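Side-chain contacts in regulatory protein RecX (Lactobacillus reuteri, PDB 3D5L), which probably modulates the activity of the recombinase RecA, as a member of the RecX family: residues A61-R66 with E96-K101; D69-Q74 with S79-K84; K163-K168 with T190-S195. All coordinates share one frame; numbering follows the deposited sequence.

Overall arrangement
Contacts 1 and 2 are neighbours within the first three-helix domain of RecX, with centres about 11 Å apart. Both draw on helix 48-71, and contact 2 is nested in the loop of chain that contact 1 closes. They touch directly: Leu99 CD1 packs at 3.5 Å on Val82 CG2, while Arg66 NH2 and Lys84 NZ bring like charges to 3.9 Å. Contact 3 lies apart, in the third three-helix domain. Its centre is about 42 Å from that of contact 1, on the other side of the chain's centre, and about 33 Å from that of contact 2; even the nearest atoms of contacts 2 and 3 are about 21 Å apart.

Contact 1 of 3, residues A61-R66 with E96-K101; sequences AKAYSR and EPILKK
Lys101 lays an extended side chain across one face of the Tyr64 ring, the two side chains crossing at about a right angle. Followed outward, its CB meets only the rim, 4.1 Å from Tyr64 CE1. CG makes the closest approach of the pair, 3.5 Å to the same CE1, and also lies near CZ. The next carbon, CD, stands 3.7 Å above the ring plane but displaced toward the rim. CE then passes over to the CZ and CE2 side and forms a CH-pi contact, 3.9 Å from the Tyr64 ring centroid. At the tip, NZ lies 4.4 Å from that centroid and 22° off the ring normal, which meets the geometry of a cation-pi interaction. Because CG of Lys101 is anti to the backbone N (chi1 175°) and the chain stays extended beyond it, methylenes and ammonium can track over the ring in succession. These residues join helix 48-71 to helix 92-104 within the first three-helix domain of RecX; the axes of the two short segments approach to 10.4 Å at an angle of 49°. Deeper between the helices, Ile98 divides its branches between two partners. Its CD1 packs 3.7 Å from Ala63 CB and also faces the backbone N of Tyr64, whereas CG2 comes at the edge of the Tyr64 ring, 4.2 Å from CD1 of the tyrosine. From the loop after helix 92-104, Gln105 and Leu107 also touch Tyr64, and Leu85 of helix 78-87 packs on Ile98.

Contact 2 of 3, residues D69-Q74 with S79-K84; sequences DYLSYQ and SDIVKK
Tyr70 offers one ring face to Lys84, whose CG sits over the ring centre, 3.3 Å from the centroid and 12° off the normal, a close CH-pi contact. The lysine reaches this place through an unusual conformation: chi1 of -137° lies away from a staggered position, and chi2 of -77° bends the chain back across the ring, bringing CE to 3.6 Å from Tyr70 CD1. At the ring edge, in its plane, CD1 of Ile81 lies 3.7 Å from Tyr70 CD2. That same methyl meets Leu71 CG at 4.0 Å, the leucine and isoleucine crossing nearly at right angles. Helices 48-71 and 78-87 of the first three-helix domain are thereby joined. A water stands 2.6 Å from Tyr70 OH and donates to Asp80 O at 2.9 Å, while the Asp80 carboxylate turns to the backbone N of Thr77. A leucine in place of Tyr70 would probably leave the water without its phenolic partner and Lys84 CG without an aromatic face. Arg76 adds a cation-pi contact with Tyr70; the ring thus combines apolar packing with attraction for the Arg76 guanidinium, and its hydroxyl reaches the backbone of helix 78-87 through a single water.

Contact 3 of 3, residues K163-K168 with T190-S195; sequences KKLALK and TTKGFS
Leu165 directs one methyl, CD2, at two side chains that follow the end of helix 178-191: Lys192 and Phe194. The methyl approaches Lys192 at its aliphatic base, 3.7 Å from CG and 3.9 Å from CB. From CD2 to CE2 of Phe194 the distance is 3.8 Å, and the leucine side chain crosses Phe194 obliquely. Since Lys192 CG and Phe194 CE2 are themselves 4.6 Å apart, CD2 fits into the angle between the two groups instead of resting on one alone. With CG anti to the backbone N (chi1 172°), Leu165 extends from helix 155-172 toward the lysine, and the two side chains together span the 9.3 Å between the CA atoms of Leu165 and Lys192.

The lysine runs at a slant to the leucine. Its chi1 of -122° is off the staggered positions and its chain bends again at chi2 and chi4; NZ ends 6.2 Å from Leu165 CD2, so the methylenes rather than the ammonium do the packing. Between the two partners stands Gly193, whose positive phi (102°) and bonds back into the last turn form a Schellman motif. A side chain at these backbone angles would press against the preceding carbonyl oxygen. The turn at Gly193 probably lets both side chains point toward Leu165. Phe194 also packs on Leu161 and Ala162 of helix 155-172 and on Leu189, which touches Leu165 as well, while backbone bonds tie Lys192 to Gly128 and Gly193 to Gly130.

No hydrogen bond crosses between the segments: within the third three-helix domain, cohesion here comes from apolar contact, buried Leu165 and Phe194 with the methylenes of the partly exposed Lys192 beside them, the lysine keeping its charge apart from the leucine.

Contact 1 of 3, residues A61-R66 with E96-K101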
loop_
_atom_site.group_PDB
_atom_site.type_symbol
_atom_site.label_atom_id
_atom_site.label_comp_id
_atom_site.label_asym_id
_atom_site.label_seq_id
_atom_site.Cartn_x
_atom_site.Cartn_y
_atom_site.Cartn_z
ATOM N N ALA A 61 -1.718 18.868 4.628
ATOM C CA ALA A 61 -1.133 18.337 5.858
ATOM C C ALA A 61 -2.135 17.441 6.580
ATOM O O ALA A 61 -1.757 16.440 7.185
ATOM C CB ALA A 61 -0.685 19.481 6.774
ATOM N N LYS A 62 -3.415 17.799 6.504
ATOM C CA LYS A 62 -4.470 17.009 7.137
ATOM C C LYS A 62 -4.654 15.647 6.460
ATOM O O LYS A 62 -4.909 14.647 7.130
ATOM C CB LYS A 62 -5.796 17.767 7.093
ATOM C CG LYS A 62 -5.758 19.102 7.801
ATOM C CD LYS A 62 -6.185 18.991 9.240
ATOM C CE LYS A 62 -7.679 19.173 9.340
ATOM N NZ LYS A 62 -8.041 20.450 8.678
ATOM N N ALA A 63 -4.526 15.602 5.136
ATOM C CA ALA A 63 -4.701 14.335 4.419
ATOM C C ALA A 63 -3.501 13.454 4.742
ATOM O O ALA A 63 -3.605 12.234 4.865
ATOM C CB ALA A 63 -4.801 14.582 2.911
ATOM N N TYR A 64 -2.357 14.097 4.899
ATOM C CA TYR A 64 -1.148 13.384 5.230
ATOM C C TYR A 64 -1.326 12.711 6.589
ATOM O O TYR A 64 -1.011 11.531 6.742
ATOM C CB TYR A 64 0.031 14.355 5.274
ATOM C CG TYR A 64 1.332 13.669 5.599
ATOM C CD1 TYR A 64 1.955 12.836 4.661
ATOM C CD2 TYR A 64 1.930 13.829 6.846
ATOM C CE1 TYR A 64 3.149 12.175 4.960
ATOM C CE2 TYR A 64 3.122 13.172 7.156
ATOM C CZ TYR A 64 3.724 12.351 6.203
ATOM O OH TYR A 64 4.921 11.744 6.494
ATOM N N SER A 65 -1.830 13.467 7.567
ATOM C CA SER A 65 -2.062 12.947 8.922
ATOM C C SER A 65 -2.965 11.731 8.881
ATOM O O SER A 65 -2.705 10.732 9.549
ATOM C CB SER A 65 -2.730 14.005 9.806
ATOM O OG SER A 65 -1.917 15.148 9.925
ATOM N N ARG A 66 -4.045 11.823 8.111
ATOM C CA ARG A 66 -4.970 10.701 8.001
ATOM C C ARG A 66 -4.312 9.468 7.355
ATOM O O ARG A 66 -4.667 8.339 7.688
ATOM C CB ARG A 66 -6.205 11.122 7.221
ATOM C CG ARG A 66 -6.984 12.228 7.907
ATOM C CD ARG A 66 -8.417 12.256 7.424
ATOM N NE ARG A 66 -9.006 10.919 7.476
ATOM C CZ ARG A 66 -10.262 10.643 7.141
ATOM N NH1 ARG A 66 -11.068 11.618 6.734
ATOM N NH2 ARG A 66 -10.701 9.393 7.184
ATOM N N GLU A 96 0.350 12.889 -5.542
ATOM C CA GLU A 96 1.770 12.685 -5.796
ATOM C C GLU A 96 2.677 13.269 -4.701
ATOM O O GLU A 96 3.646 12.626 -4.313
ATOM C CB GLU A 96 2.139 13.261 -7.177
ATOM C CG GLU A 96 3.442 12.715 -7.766
ATOM C CD GLU A 96 3.480 11.182 -7.844
ATOM O OE1 GLU A 96 2.552 10.576 -8.440
ATOM O OE2 GLU A 96 4.445 10.587 -7.304
ATOM N N PRO A 97 2.388 14.496 -4.207
ATOM C CA PRO A 97 3.227 15.084 -3.152
ATOM C C PRO A 97 3.193 14.250 -1.866
ATOM O O PRO A 97 4.222 14.023 -1.239
ATOM C CB PRO A 97 2.620 16.479 -2.953
ATOM C CG PRO A 97 2.098 16.807 -4.313
ATOM C CD PRO A 97 1.446 15.500 -4.731
ATOM N N ILE A 98 2.004 13.798 -1.476
ATOM C CA ILE A 98 1.846 12.979 -0.274
ATOM C C ILE A 98 2.522 11.619 -0.453
ATOM O O ILE A 98 3.183 11.137 0.459
ATOM C CB ILE A 98 0.329 12.808 0.080
ATOM C CG1 ILE A 98 -0.194 14.113 0.690
ATOM C CG2 ILE A 98 0.103 11.627 1.035
ATOM C CD1 ILE A 98 -1.661 14.098 1.032
ATOM N N LEU A 99 2.372 11.006 -1.627
ATOM C CA LEU A 99 3.014 9.716 -1.885
ATOM C C LEU A 99 4.513 9.900 -1.761
ATOM O O LEU A 99 5.208 9.052 -1.197
ATOM C CB LEU A 99 2.717 9.191 -3.292
ATOM C CG LEU A 99 1.323 8.661 -3.635
ATOM C CD1 LEU A 99 1.340 8.107 -5.060
ATOM C CD2 LEU A 99 0.916 7.572 -2.649
ATOM N N LYS A 100 4.996 11.015 -2.306
ATOM C CA LYS A 100 6.409 11.356 -2.268
ATOM C C LYS A 100 6.851 11.595 -0.833
ATOM O O LYS A 100 7.897 11.099 -0.411
ATOM C CB LYS A 100 6.676 12.618 -3.087
ATOM C CG LYS A 100 8.142 12.996 -3.162
ATOM C CD LYS A 100 8.333 14.313 -3.898
ATOM C CE LYS A 100 9.807 14.708 -3.970
ATOM N NZ LYS A 100 9.981 16.013 -4.668
ATOM N N LYS A 101 6.060 12.359 -0.086
ATOM C CA LYS A 101 6.401 12.639 1.298
ATOM C C LYS A 101 6.394 11.378 2.151
ATOM O O LYS A 101 7.278 11.183 2.985
ATOM C CB LYS A 101 5.452 13.678 1.907
ATOM C CG LYS A 101 5.722 13.901 3.395
ATOM C CD LYS A 101 5.072 15.166 3.963
ATOM C CE LYS A 101 5.543 15.374 5.412
ATOM N NZ LYS A 101 4.996 16.607 6.060
#

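Contact 2 of 3, residues D69-Q74 with S79-K84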
loop_
_atom_site.group_PDB
_atom_site.type_symbol
_atom_site.label_atom_id
_atom_site.label_comp_id
_atom_site.label_asym_id
_atom_site.label_seq_id
_atom_site.Cartn_x
_atom_site.Cartn_y
_atom_site.Cartn_z
ATOM N N ASP A 69 -2.610 7.685 10.078
ATOM C CA ASP A 69 -3.496 6.862 10.901
ATOM C C ASP A 69 -3.849 5.586 10.115
ATOM O O ASP A 69 -3.968 4.514 10.681
ATOM C CB ASP A 69 -4.799 7.606 11.240
ATOM C CG ASP A 69 -4.569 8.873 12.051
ATOM O OD1 ASP A 69 -3.695 8.868 12.946
ATOM O OD2 ASP A 69 -5.287 9.878 11.813
ATOM N N TYR A 70 -4.021 5.726 8.805
ATOM C CA TYR A 70 -4.361 4.613 7.929
ATOM C C TYR A 70 -3.263 3.555 7.939
ATOM O O TYR A 70 -3.524 2.348 7.963
ATOM C CB TYR A 70 -4.582 5.140 6.502
ATOM C CG TYR A 70 -4.920 4.075 5.486
ATOM C CD1 TYR A 70 -5.989 3.195 5.696
ATOM C CD2 TYR A 70 -4.173 3.938 4.309
ATOM C CE1 TYR A 70 -6.304 2.210 4.763
ATOM C CE2 TYR A 70 -4.486 2.949 3.364
ATOM C CZ TYR A 70 -5.553 2.091 3.610
ATOM O OH TYR A 70 -5.869 1.099 2.712
ATOM N N LEU A 71 -2.026 4.027 7.928
ATOM C CA LEU A 71 -0.866 3.152 7.943
ATOM C C LEU A 71 -0.616 2.549 9.331
ATOM O O LEU A 71 0.119 1.566 9.453
ATOM C CB LEU A 71 0.361 3.945 7.491
ATOM C CG LEU A 71 0.489 4.199 5.989
ATOM C CD1 LEU A 71 1.247 5.511 5.717
ATOM C CD2 LEU A 71 1.216 2.995 5.353
ATOM N N SER A 72 -1.231 3.109 10.373
ATOM C CA SER A 72 -0.992 2.582 11.720
ATOM C C SER A 72 -1.725 1.290 12.065
ATOM O O SER A 72 -1.433 0.669 13.084
ATOM C CB SER A 72 -1.297 3.648 12.793
ATOM O OG SER A 72 -2.684 3.806 13.045
ATOM N N TYR A 73 -2.645 0.868 11.208
ATOM C CA TYR A 73 -3.423 -0.346 11.464
ATOM C C TYR A 73 -2.912 -1.600 10.773
ATOM O O TYR A 73 -3.045 -2.694 11.318
ATOM C CB TYR A 73 -4.878 -0.137 11.044
ATOM C CG TYR A 73 -5.552 1.038 11.700
ATOM C CD1 TYR A 73 -5.827 1.038 13.076
ATOM C CD2 TYR A 73 -5.941 2.144 10.947
ATOM C CE1 TYR A 73 -6.478 2.121 13.682
ATOM C CE2 TYR A 73 -6.599 3.225 11.541
ATOM C CZ TYR A 73 -6.864 3.206 12.907
ATOM O OH TYR A 73 -7.538 4.268 13.488
ATOM N N GLN A 74 -2.350 -1.438 9.572
ATOM C CA GLN A 74 -1.847 -2.564 8.787
ATOM C C GLN A 74 -0.926 -2.138 7.654
ATOM O O GLN A 74 -0.843 -0.965 7.301
ATOM C CB GLN A 74 -3.010 -3.356 8.172
ATOM C CG GLN A 74 -3.839 -4.169 9.152
ATOM C CD GLN A 74 -5.106 -4.731 8.525
ATOM O OE1 GLN A 74 -5.986 -5.236 9.227
ATOM N NE2 GLN A 74 -5.204 -4.642 7.198
ATOM N N SER A 79 -0.502 1.641 -4.055
ATOM C CA SER A 79 -1.827 1.699 -4.650
ATOM C C SER A 79 -2.924 1.688 -3.587
ATOM O O SER A 79 -4.052 2.080 -3.868
ATOM C CB SER A 79 -2.033 0.549 -5.640
ATOM O OG SER A 79 -2.052 -0.702 -4.989
ATOM N N ASP A 80 -2.607 1.230 -2.374
ATOM C CA ASP A 80 -3.605 1.244 -1.302
ATOM C C ASP A 80 -3.731 2.686 -0.823
ATOM O O ASP A 80 -4.826 3.171 -0.547
ATOM C CB ASP A 80 -3.188 0.365 -0.117
ATOM C CG ASP A 80 -3.357 -1.122 -0.389
ATOM O OD1 ASP A 80 -4.210 -1.494 -1.232
ATOM O OD2 ASP A 80 -2.644 -1.918 0.264
ATOM N N ILE A 81 -2.593 3.367 -0.730
ATOM C CA ILE A 81 -2.569 4.756 -0.296
ATOM C C ILE A 81 -3.281 5.663 -1.302
ATOM O O ILE A 81 -4.062 6.526 -0.914
ATOM C CB ILE A 81 -1.130 5.239 -0.119
ATOM C CG1 ILE A 81 -0.419 4.371 0.921
ATOM C CG2 ILE A 81 -1.121 6.713 0.274
ATOM C CD1 ILE A 81 -1.086 4.356 2.280
ATOM N N VAL A 82 -2.996 5.454 -2.587
ATOM C CA VAL A 82 -3.606 6.209 -3.685
ATOM C C VAL A 82 -5.112 5.980 -3.676
ATOM O O VAL A 82 -5.901 6.916 -3.760
ATOM C CB VAL A 82 -3.056 5.734 -5.053
ATOM C CG1 VAL A 82 -3.885 6.291 -6.189
ATOM C CG2 VAL A 82 -1.605 6.160 -5.203
ATOM N N LYS A 83 -5.497 4.717 -3.569
ATOM C CA LYS A 83 -6.892 4.333 -3.536
ATOM C C LYS A 83 -7.570 4.944 -2.311
ATOM O O LYS A 83 -8.748 5.307 -2.352
ATOM C CB LYS A 83 -6.979 2.808 -3.514
ATOM C CG LYS A 83 -8.364 2.243 -3.713
ATOM C CD LYS A 83 -8.296 0.758 -4.060
ATOM C CE LYS A 83 -9.697 0.187 -4.211
ATOM N NZ LYS A 83 -10.494 0.974 -5.215
ATOM N N LYS A 84 -6.808 5.077 -1.229
ATOM C CA LYS A 84 -7.317 5.642 0.015
ATOM C C LYS A 84 -7.489 7.159 -0.064
ATOM O O LYS A 84 -8.454 7.705 0.453
ATOM C CB LYS A 84 -6.362 5.311 1.160
ATOM C CG LYS A 84 -7.051 4.865 2.433
ATOM C CD LYS A 84 -7.671 5.986 3.225
ATOM C CE LYS A 84 -8.475 5.388 4.385
ATOM N NZ LYS A 84 -9.089 6.385 5.293
HETATM O O HOH W 1 -7.015 1.613 0.452
#

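Contact 3 of 3, residues K163-K168 with T190-S195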
loop_
_atom_site.group_PDB
_atom_site.type_symbol
_atom_site.label_atom_id
_atom_site.label_comp_id
_atom_site.label_asym_id
_atom_site.label_seq_id
_atom_site.Cartn_x
_atom_site.Cartn_y
_atom_site.Cartn_z
ATOM N N LYS A 163 2.528 -30.529 -5.145
ATOM C CA LYS A 163 2.187 -31.910 -4.791
ATOM C C LYS A 163 0.916 -31.864 -3.946
ATOM O O LYS A 163 -0.027 -32.626 -4.173
ATOM C CB LYS A 163 3.308 -32.570 -3.976
ATOM C CG LYS A 163 4.583 -32.853 -4.747
ATOM C CD LYS A 163 5.730 -33.264 -3.809
ATOM C CE LYS A 163 7.045 -33.435 -4.581
ATOM N NZ LYS A 163 8.223 -33.727 -3.706
ATOM N N LYS A 164 0.906 -30.955 -2.975
ATOM C CA LYS A 164 -0.225 -30.775 -2.078
ATOM C C LYS A 164 -1.488 -30.461 -2.877
ATOM O O LYS A 164 -2.531 -31.092 -2.688
ATOM C CB LYS A 164 0.080 -29.645 -1.087
ATOM C CG LYS A 164 -1.083 -29.221 -0.222
ATOM C CD LYS A 164 -1.497 -30.304 0.761
ATOM C CE LYS A 164 -2.767 -29.891 1.517
ATOM N NZ LYS A 164 -2.634 -28.553 2.173
ATOM N N LEU A 165 -1.390 -29.489 -3.774
ATOM C CA LEU A 165 -2.521 -29.103 -4.613
ATOM C C LEU A 165 -2.950 -30.277 -5.502
ATOM O O LEU A 165 -4.136 -30.585 -5.605
ATOM C CB LEU A 165 -2.136 -27.906 -5.491
ATOM C CG LEU A 165 -3.082 -27.414 -6.588
ATOM C CD1 LEU A 165 -4.332 -26.820 -5.976
ATOM C CD2 LEU A 165 -2.359 -26.373 -7.447
ATOM N N ALA A 166 -1.980 -30.924 -6.144
ATOM C CA ALA A 166 -2.268 -32.050 -7.029
ATOM C C ALA A 166 -2.970 -33.190 -6.291
ATOM O O ALA A 166 -3.892 -33.800 -6.825
ATOM C CB ALA A 166 -0.976 -32.563 -7.682
ATOM N N LEU A 167 -2.539 -33.474 -5.065
ATOM C CA LEU A 167 -3.151 -34.544 -4.293
ATOM C C LEU A 167 -4.581 -34.174 -3.977
ATOM O O LEU A 167 -5.462 -35.026 -3.917
ATOM C CB LEU A 167 -2.385 -34.788 -2.989
ATOM C CG LEU A 167 -0.982 -35.393 -3.113
ATOM C CD1 LEU A 167 -0.463 -35.734 -1.715
ATOM C CD2 LEU A 167 -1.027 -36.653 -3.988
ATOM N N LYS A 168 -4.794 -32.885 -3.766
ATOM C CA LYS A 168 -6.109 -32.358 -3.456
ATOM C C LYS A 168 -6.955 -32.355 -4.732
ATOM O O LYS A 168 -8.167 -32.564 -4.673
ATOM C CB LYS A 168 -5.956 -30.947 -2.876
ATOM C CG LYS A 168 -7.235 -30.158 -2.685
ATOM C CD LYS A 168 -6.942 -28.896 -1.874
ATOM C CE LYS A 168 -8.041 -27.852 -1.995
ATOM N NZ LYS A 168 -8.042 -27.166 -3.322
ATOM N N THR A 190 -1.555 -25.464 -13.816
ATOM C CA THR A 190 -1.176 -24.360 -14.690
ATOM C C THR A 190 -2.010 -23.110 -14.464
ATOM O O THR A 190 -1.489 -21.997 -14.538
ATOM C CB THR A 190 -1.254 -24.746 -16.189
ATOM O OG1 THR A 190 -2.617 -24.947 -16.564
ATOM C CG2 THR A 190 -0.466 -26.021 -16.454
ATOM N N THR A 191 -3.299 -23.274 -14.190
ATOM C CA THR A 191 -4.129 -22.101 -13.964
ATOM C C THR A 191 -3.848 -21.546 -12.571
ATOM O O THR A 191 -4.303 -20.455 -12.227
ATOM C CB THR A 191 -5.644 -22.410 -14.106
ATOM O OG1 THR A 191 -6.110 -23.117 -12.951
ATOM C CG2 THR A 191 -5.896 -23.245 -15.352
ATOM N N LYS A 192 -3.099 -22.305 -11.775
ATOM C CA LYS A 192 -2.729 -21.871 -10.430
ATOM C C LYS A 192 -1.373 -21.163 -10.487
ATOM O O LYS A 192 -0.876 -20.678 -9.472
ATOM C CB LYS A 192 -2.650 -23.060 -9.474
ATOM C CG LYS A 192 -3.566 -22.943 -8.260
ATOM C CD LYS A 192 -5.030 -23.119 -8.649
ATOM C CE LYS A 192 -5.975 -22.835 -7.484
ATOM N NZ LYS A 192 -5.986 -21.406 -7.050
ATOM N N GLY A 193 -0.778 -21.121 -11.678
ATOM C CA GLY A 193 0.494 -20.443 -11.846
ATOM C C GLY A 193 1.730 -21.317 -11.916
ATOM O O GLY A 193 2.857 -20.802 -11.933
ATOM N N PHE A 194 1.536 -22.631 -11.956
ATOM C CA PHE A 194 2.660 -23.560 -12.020
ATOM C C PHE A 194 2.969 -23.932 -13.469
ATOM O O PHE A 194 2.072 -24.282 -14.232
ATOM C CB PHE A 194 2.346 -24.823 -11.210
ATOM C CG PHE A 194 2.198 -24.583 -9.722
ATOM C CD1 PHE A 194 3.318 -24.442 -8.908
ATOM C CD2 PHE A 194 0.939 -24.533 -9.136
ATOM C CE1 PHE A 194 3.185 -24.263 -7.534
ATOM C CE2 PHE A 194 0.796 -24.354 -7.764
ATOM C CZ PHE A 194 1.921 -24.219 -6.957
ATOM N N SER A 195 4.242 -23.855 -13.843
ATOM C CA SER A 195 4.675 -24.171 -15.201
ATOM C C SER A 195 4.508 -25.653 -15.545
ATOM O O SER A 195 4.370 -26.501 -14.660
ATOM C CB SER A 195 6.138 -23.761 -15.393
ATOM O OG SER A 195 6.985 -24.483 -14.515
#